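PDB 1ODF: probable ATP-dependent kinase TDA10 from Saccharomyces cerevisiae, which probably acts as an ATP-dependent kinase of the GLYK kinase family, of still unknown substrate, resembling bacterial pantothenate kinase in its fold. Local coordinates for residues A[33-38]-A[161-166]; A[206-211]-A[270-275]. All blocks are in the same frame, centred on the assembly; numbering follows the deposited sequence.

In the fold
Contacts 1 and 2 sit on one mixed sheet, in which strands 32-37, 204-211 and 269-275 are consecutive and run parallel. Along the chain contact 1 closes before contact 2 opens, and their centres lie about 10 Å apart. Strand 204-211 joins them: probable backbone hydrogen bonds run from Ile207 N to Phe35 O and from Phe209 N to Ser37 O. Contact 1, about 5 Å from the centre of the chain, is where strand 32-37 enters the predicted ATP-binding loop 38-45 and meets the loop after strand 155-160. Contact 2, about 13 Å from that centre, continues the sheet toward edge strand 281-287, while its Phe209 still packs against the ATP-binding loop at Gly38.

Contact 1 (A[33-38]-A[161-166]); sequences FIFFSG and WFLGFN
At the entrance to the P-loop (Walker A), which is predicted to bind ATP, the C-terminal end of strand 32-37 meets the loop that follows strand 155-160. Ser37 makes the polar link: its OG donates a hydrogen bond to Leu163 O at 2.7 Å. The hydroxyl lies in the carbonyl plane, on a lone pair, with a C=O...OG angle of 136°. With OG anti to the backbone N (chi1 -169°), the hydroxyl is directed across to the loop. Ser37 CB also lies against the same oxygen, 3.2 Å from Leu163 O.

The Leu163 side chain turns toward the strand. Its CD1 rests 3.4 Å from Phe36 O and approaches the Phe35 ring obliquely, 4.3 Å from Phe35 CD2, while Phe36 turns to the other side of the sheet and packs on helix 44-59. A type II beta turn from Phe162 to Phe165, closed by Phe165 N on Phe162 O, places Leu163 and Gly164 at its two central positions; Gly164 takes the positive phi (105°) of the third. Strands 32-37 and 155-160 are parallel neighbours in the P-loop kinase core, and segment 161-166 follows the C-terminal end of the latter.

Further along, Gly38 O receives a CA-H...O contact from Trp161 CA at 3.1 Å, and Trp161 CB stands 3.3 Å from Gly38 O. The same oxygen accepts a hydrogen bond from Lys44 of the predicted ATP site. The Trp161 indole meets Tyr248 and Tyr252 edge-to-face.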
loop_
_atom_site.group_PDB
_atom_site.type_symbol
_atom_site.label_atom_id
_atom_site.label_comp_id
_atom_site.label_asym_id
_atom_site.label_seq_id
_atom_site.Cartn_x
_atom_site.Cartn_y
_atom_site.Cartn_z
ATOM N N PHE A 33 13.013 -1.025 -5.425
ATOM C CA PHE A 33 11.624 -1.140 -5.005
ATOM C C PHE A 33 10.720 -0.220 -5.821
ATOM O O PHE A 33 11.151 0.832 -6.306
ATOM C CB PHE A 33 11.475 -0.813 -3.516
ATOM C CG PHE A 33 11.848 -1.952 -2.615
ATOM C CD1 PHE A 33 13.161 -2.428 -2.577
ATOM C CD2 PHE A 33 10.881 -2.585 -1.841
ATOM C CE1 PHE A 33 13.503 -3.525 -1.781
ATOM C CE2 PHE A 33 11.212 -3.683 -1.042
ATOM C CZ PHE A 33 12.527 -4.155 -1.012
ATOM N N ILE A 34 9.475 -0.648 -5.994
ATOM C CA ILE A 34 8.489 0.143 -6.704
ATOM C C ILE A 34 7.229 0.149 -5.837
ATOM O O ILE A 34 6.564 -0.880 -5.663
ATOM C CB ILE A 34 8.184 -0.434 -8.093
ATOM C CG1 ILE A 34 9.457 -0.429 -8.941
ATOM C CG2 ILE A 34 7.113 0.423 -8.780
ATOM C CD1 ILE A 34 9.267 -0.955 -10.332
ATOM N N PHE A 35 6.937 1.318 -5.276
ATOM C CA PHE A 35 5.795 1.502 -4.401
ATOM C C PHE A 35 4.599 2.117 -5.106
ATOM O O PHE A 35 4.735 3.109 -5.840
ATOM C CB PHE A 35 6.161 2.419 -3.227
ATOM C CG PHE A 35 7.219 1.868 -2.317
ATOM C CD1 PHE A 35 8.324 2.644 -1.972
ATOM C CD2 PHE A 35 7.099 0.585 -1.771
ATOM C CE1 PHE A 35 9.299 2.157 -1.093
ATOM C CE2 PHE A 35 8.068 0.084 -0.889
ATOM C CZ PHE A 35 9.170 0.872 -0.549
ATOM N N PHE A 36 3.432 1.515 -4.891
ATOM C CA PHE A 36 2.194 2.047 -5.440
ATOM C C PHE A 36 1.362 2.448 -4.243
ATOM O O PHE A 36 1.185 1.654 -3.313
ATOM C CB PHE A 36 1.439 1.015 -6.274
ATOM C CG PHE A 36 2.042 0.778 -7.633
ATOM C CD1 PHE A 36 3.208 0.026 -7.775
ATOM C CD2 PHE A 36 1.435 1.297 -8.770
ATOM C CE1 PHE A 36 3.753 -0.209 -9.034
ATOM C CE2 PHE A 36 1.973 1.068 -10.036
ATOM C CZ PHE A 36 3.131 0.313 -10.169
ATOM N N SER A 37 0.876 3.688 -4.266
ATOM C CA SER A 37 0.065 4.233 -3.185
ATOM C C SER A 37 -1.140 4.991 -3.736
ATOM O O SER A 37 -1.018 5.791 -4.672
ATOM C CB SER A 37 0.908 5.184 -2.332
ATOM O OG SER A 37 0.247 5.533 -1.133
ATOM N N GLY A 38 -2.301 4.741 -3.149
ATOM C CA GLY A 38 -3.503 5.417 -3.599
ATOM C C GLY A 38 -4.690 5.082 -2.718
ATOM O O GLY A 38 -4.721 4.021 -2.099
ATOM N N TRP A 161 -2.759 1.267 0.325
ATOM C CA TRP A 161 -3.474 2.540 0.324
ATOM C C TRP A 161 -2.815 3.597 1.213
ATOM O O TRP A 161 -3.128 4.780 1.091
ATOM C CB TRP A 161 -4.942 2.343 0.759
ATOM C CG TRP A 161 -5.078 1.867 2.167
ATOM C CD1 TRP A 161 -5.055 0.572 2.604
ATOM C CD2 TRP A 161 -5.134 2.684 3.338
ATOM N NE1 TRP A 161 -5.084 0.534 3.982
ATOM C CE2 TRP A 161 -5.129 1.818 4.456
ATOM C CE3 TRP A 161 -5.180 4.069 3.557
ATOM C CZ2 TRP A 161 -5.164 2.291 5.767
ATOM C CZ3 TRP A 161 -5.216 4.534 4.855
ATOM C CH2 TRP A 161 -5.206 3.648 5.945
ATOM N N PHE A 162 -1.910 3.178 2.098
ATOM C CA PHE A 162 -1.232 4.119 2.992
ATOM C C PHE A 162 0.304 4.137 2.879
ATOM O O PHE A 162 0.991 4.693 3.739
ATOM C CB PHE A 162 -1.632 3.835 4.444
ATOM C CG PHE A 162 -1.136 2.510 4.964
ATOM C CD1 PHE A 162 0.076 2.425 5.657
ATOM C CD2 PHE A 162 -1.875 1.348 4.763
ATOM C CE1 PHE A 162 0.544 1.199 6.148
ATOM C CE2 PHE A 162 -1.418 0.107 5.249
ATOM C CZ PHE A 162 -0.204 0.033 5.945
ATOM N N LEU A 163 0.844 3.537 1.828
ATOM C CA LEU A 163 2.285 3.525 1.654
ATOM C C LEU A 163 2.796 4.950 1.426
ATOM O O LEU A 163 2.292 5.681 0.565
ATOM C CB LEU A 163 2.676 2.640 0.471
ATOM C CG LEU A 163 2.265 1.163 0.493
ATOM C CD1 LEU A 163 2.955 0.432 -0.654
ATOM C CD2 LEU A 163 2.644 0.529 1.818
ATOM N N GLY A 164 3.797 5.345 2.205
ATOM C CA GLY A 164 4.342 6.678 2.051
ATOM C C GLY A 164 3.922 7.626 3.160
ATOM O O GLY A 164 4.581 8.645 3.376
ATOM N N PHE A 165 2.830 7.307 3.856
ATOM C CA PHE A 165 2.365 8.150 4.957
ATOM C C PHE A 165 3.423 8.124 6.050
ATOM O O PHE A 165 4.022 7.080 6.326
ATOM C CB PHE A 165 1.043 7.622 5.537
ATOM C CG PHE A 165 -0.132 7.728 4.602
ATOM C CD1 PHE A 165 0.036 8.132 3.276
ATOM C CD2 PHE A 165 -1.411 7.372 5.041
ATOM C CE1 PHE A 165 -1.055 8.176 2.396
ATOM C CE2 PHE A 165 -2.508 7.411 4.173
ATOM C CZ PHE A 165 -2.327 7.813 2.844
ATOM N N ASN A 166 3.652 9.266 6.681
ATOM C CA ASN A 166 4.645 9.340 7.746
ATOM C C ASN A 166 4.048 9.791 9.073
ATOM O O ASN A 166 3.209 10.696 9.128
ATOM C CB ASN A 166 5.800 10.268 7.350
ATOM C CG ASN A 166 6.621 9.714 6.180
ATOM O OD1 ASN A 166 7.063 8.569 6.203
ATOM N ND2 ASN A 166 6.824 10.534 5.162
#

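Contact 2 (A[206-211]-A[270-275]); sequences GIVFTT and TLTLGI
Strands 206-211 and 270-275 pair in parallel, with axes 4.5 Å apart at closest approach and N-to-C directions 27° apart, and Val208 and Thr210 each use both N and O across the seam. Val208 N binds Leu271 O and Val208 O accepts Leu273 N, each at 2.7 Å; Thr210 likewise links Leu273 O to Ile275 N, and Leu271 N donates to Gly206 O. CA-H...O contacts supplement the ladder, as from Thr272 CA to Val208 O at 3.3 Å.

On one face Phe209 and Leu273 run alongside each other in the same direction. Phe209 CG is anti to its carbonyl carbon (chi1 -81°), and the ring meets Leu273 CD1 obliquely, 3.7 Å from Phe209 CE1. Ile275 CD1 approaches the same ring more distantly, at Phe209 CD2. Nearby, Ile207 CD1 faces Leu271 CD2 at 4.4 Å. Helix 8-24 covers this face, Phe15 touching Ile207 and Leu271, and Val8 touching Phe209 and Leu273.

This is the part of the parallel core sheet beyond the P-loop strand 32-37, with the chain returning to it through helices 216-232, 238-246 and 249-262. Phe209 also touches Ser42 of the predicted ATP site.

The other face carries Val208, Thr210, Thr270 and Thr272; all but Thr270 touch Val260 of helix 249-262. The Val208 and Thr270 side chains cross obliquely, methyl to methyl, CG2 of Val208 being 3.9 Å from CG2 of Thr270. Thr270 CG2, anti to its backbone N, also lies 3.6 Å from Gly206 O, while Thr270 OG1 hydrogen-bonds Gly266 N. Beside them, Val208 CB contacts Thr272 OG1, and Thr210 CG2 lies 3.9 Å from Gly274 CA.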
loop_
_atom_site.group_PDB
_atom_site.type_symbol
_atom_site.label_atom_id
_atom_site.label_comp_id
_atom_site.label_asym_id
_atom_site.label_seq_id
_atom_site.Cartn_x
_atom_site.Cartn_y
_atom_site.Cartn_z
ATOM N N GLY A 206 8.362 5.721 -7.094
ATOM C CA GLY A 206 7.040 5.770 -6.512
ATOM C C GLY A 206 5.949 6.169 -7.474
ATOM O O GLY A 206 6.155 7.012 -8.344
ATOM N N ILE A 207 4.788 5.542 -7.313
ATOM C CA ILE A 207 3.617 5.828 -8.130
ATOM C C ILE A 207 2.543 6.262 -7.145
ATOM O O ILE A 207 2.064 5.464 -6.338
ATOM C CB ILE A 207 3.094 4.582 -8.872
ATOM C CG1 ILE A 207 4.256 3.813 -9.530
ATOM C CG2 ILE A 207 2.013 5.018 -9.881
ATOM C CD1 ILE A 207 4.941 4.551 -10.636
ATOM N N VAL A 208 2.173 7.533 -7.210
ATOM C CA VAL A 208 1.183 8.071 -6.300
ATOM C C VAL A 208 -0.094 8.487 -6.999
ATOM O O VAL A 208 -0.070 9.223 -7.993
ATOM C CB VAL A 208 1.750 9.289 -5.524
ATOM C CG1 VAL A 208 0.647 9.922 -4.654
ATOM C CG2 VAL A 208 2.923 8.844 -4.653
ATOM N N PHE A 209 -1.206 7.996 -6.463
ATOM C CA PHE A 209 -2.537 8.297 -6.974
ATOM C C PHE A 209 -3.230 9.194 -5.960
ATOM O O PHE A 209 -3.332 8.837 -4.777
ATOM C CB PHE A 209 -3.388 7.020 -7.094
ATOM C CG PHE A 209 -3.128 6.189 -8.329
ATOM C CD1 PHE A 209 -1.858 6.095 -8.890
ATOM C CD2 PHE A 209 -4.164 5.459 -8.907
ATOM C CE1 PHE A 209 -1.629 5.286 -10.006
ATOM C CE2 PHE A 209 -3.946 4.650 -10.019
ATOM C CZ PHE A 209 -2.673 4.563 -10.569
ATOM N N THR A 210 -3.684 10.361 -6.401
ATOM C CA THR A 210 -4.445 11.225 -5.517
ATOM C C THR A 210 -5.712 11.616 -6.295
ATOM O O THR A 210 -5.820 11.338 -7.492
ATOM C CB THR A 210 -3.653 12.478 -5.076
ATOM O OG1 THR A 210 -4.303 13.052 -3.935
ATOM C CG2 THR A 210 -3.592 13.515 -6.190
ATOM N N THR A 211 -6.677 12.236 -5.627
ATOM C CA THR A 211 -7.914 12.612 -6.300
ATOM C C THR A 211 -8.326 14.038 -5.942
ATOM O O THR A 211 -7.753 14.632 -5.030
ATOM C CB THR A 211 -9.044 11.607 -5.937
ATOM O OG1 THR A 211 -10.226 11.917 -6.683
ATOM C CG2 THR A 211 -9.342 11.646 -4.447
ATOM N N THR A 270 9.467 10.005 -8.381
ATOM C CA THR A 270 8.075 9.737 -8.060
ATOM C C THR A 270 7.139 10.317 -9.107
ATOM O O THR A 270 7.310 11.453 -9.566
ATOM C CB THR A 270 7.672 10.323 -6.684
ATOM O OG1 THR A 270 8.447 9.710 -5.643
ATOM C CG2 THR A 270 6.192 10.056 -6.406
ATOM N N LEU A 271 6.157 9.511 -9.494
ATOM C CA LEU A 271 5.147 9.927 -10.449
ATOM C C LEU A 271 3.853 10.121 -9.665
ATOM O O LEU A 271 3.394 9.199 -8.991
ATOM C CB LEU A 271 4.935 8.855 -11.524
ATOM C CG LEU A 271 3.673 9.002 -12.396
ATOM C CD1 LEU A 271 3.791 10.227 -13.274
ATOM C CD2 LEU A 271 3.486 7.751 -13.261
ATOM N N THR A 272 3.280 11.320 -9.733
ATOM C CA THR A 272 2.025 11.585 -9.037
ATOM C C THR A 272 0.919 11.794 -10.072
ATOM O O THR A 272 1.066 12.570 -11.022
ATOM C CB THR A 272 2.106 12.838 -8.112
ATOM O OG1 THR A 272 3.096 12.635 -7.092
ATOM C CG2 THR A 272 0.758 13.086 -7.443
ATOM N N LEU A 273 -0.185 11.078 -9.884
ATOM C CA LEU A 273 -1.320 11.157 -10.789
ATOM C C LEU A 273 -2.570 11.603 -10.050
ATOM O O LEU A 273 -2.946 11.014 -9.029
ATOM C CB LEU A 273 -1.598 9.793 -11.425
ATOM C CG LEU A 273 -0.519 9.065 -12.226
ATOM C CD1 LEU A 273 -1.098 7.762 -12.743
ATOM C CD2 LEU A 273 -0.046 9.921 -13.381
ATOM N N GLY A 274 -3.206 12.648 -10.568
ATOM C CA GLY A 274 -4.427 13.140 -9.964
ATOM C C GLY A 274 -5.590 12.602 -10.770
ATOM O O GLY A 274 -5.647 12.818 -11.977
ATOM N N ILE A 275 -6.512 11.894 -10.122
ATOM C CA ILE A 275 -7.655 11.334 -10.842
ATOM C C ILE A 275 -8.980 11.755 -10.230
ATOM O O ILE A 275 -9.061 12.042 -9.037
ATOM C CB ILE A 275 -7.609 9.793 -10.883
ATOM C CG1 ILE A 275 -7.927 9.218 -9.498
ATOM C CG2 ILE A 275 -6.242 9.336 -11.348
ATOM C CD1 ILE A 275 -8.021 7.700 -9.471
#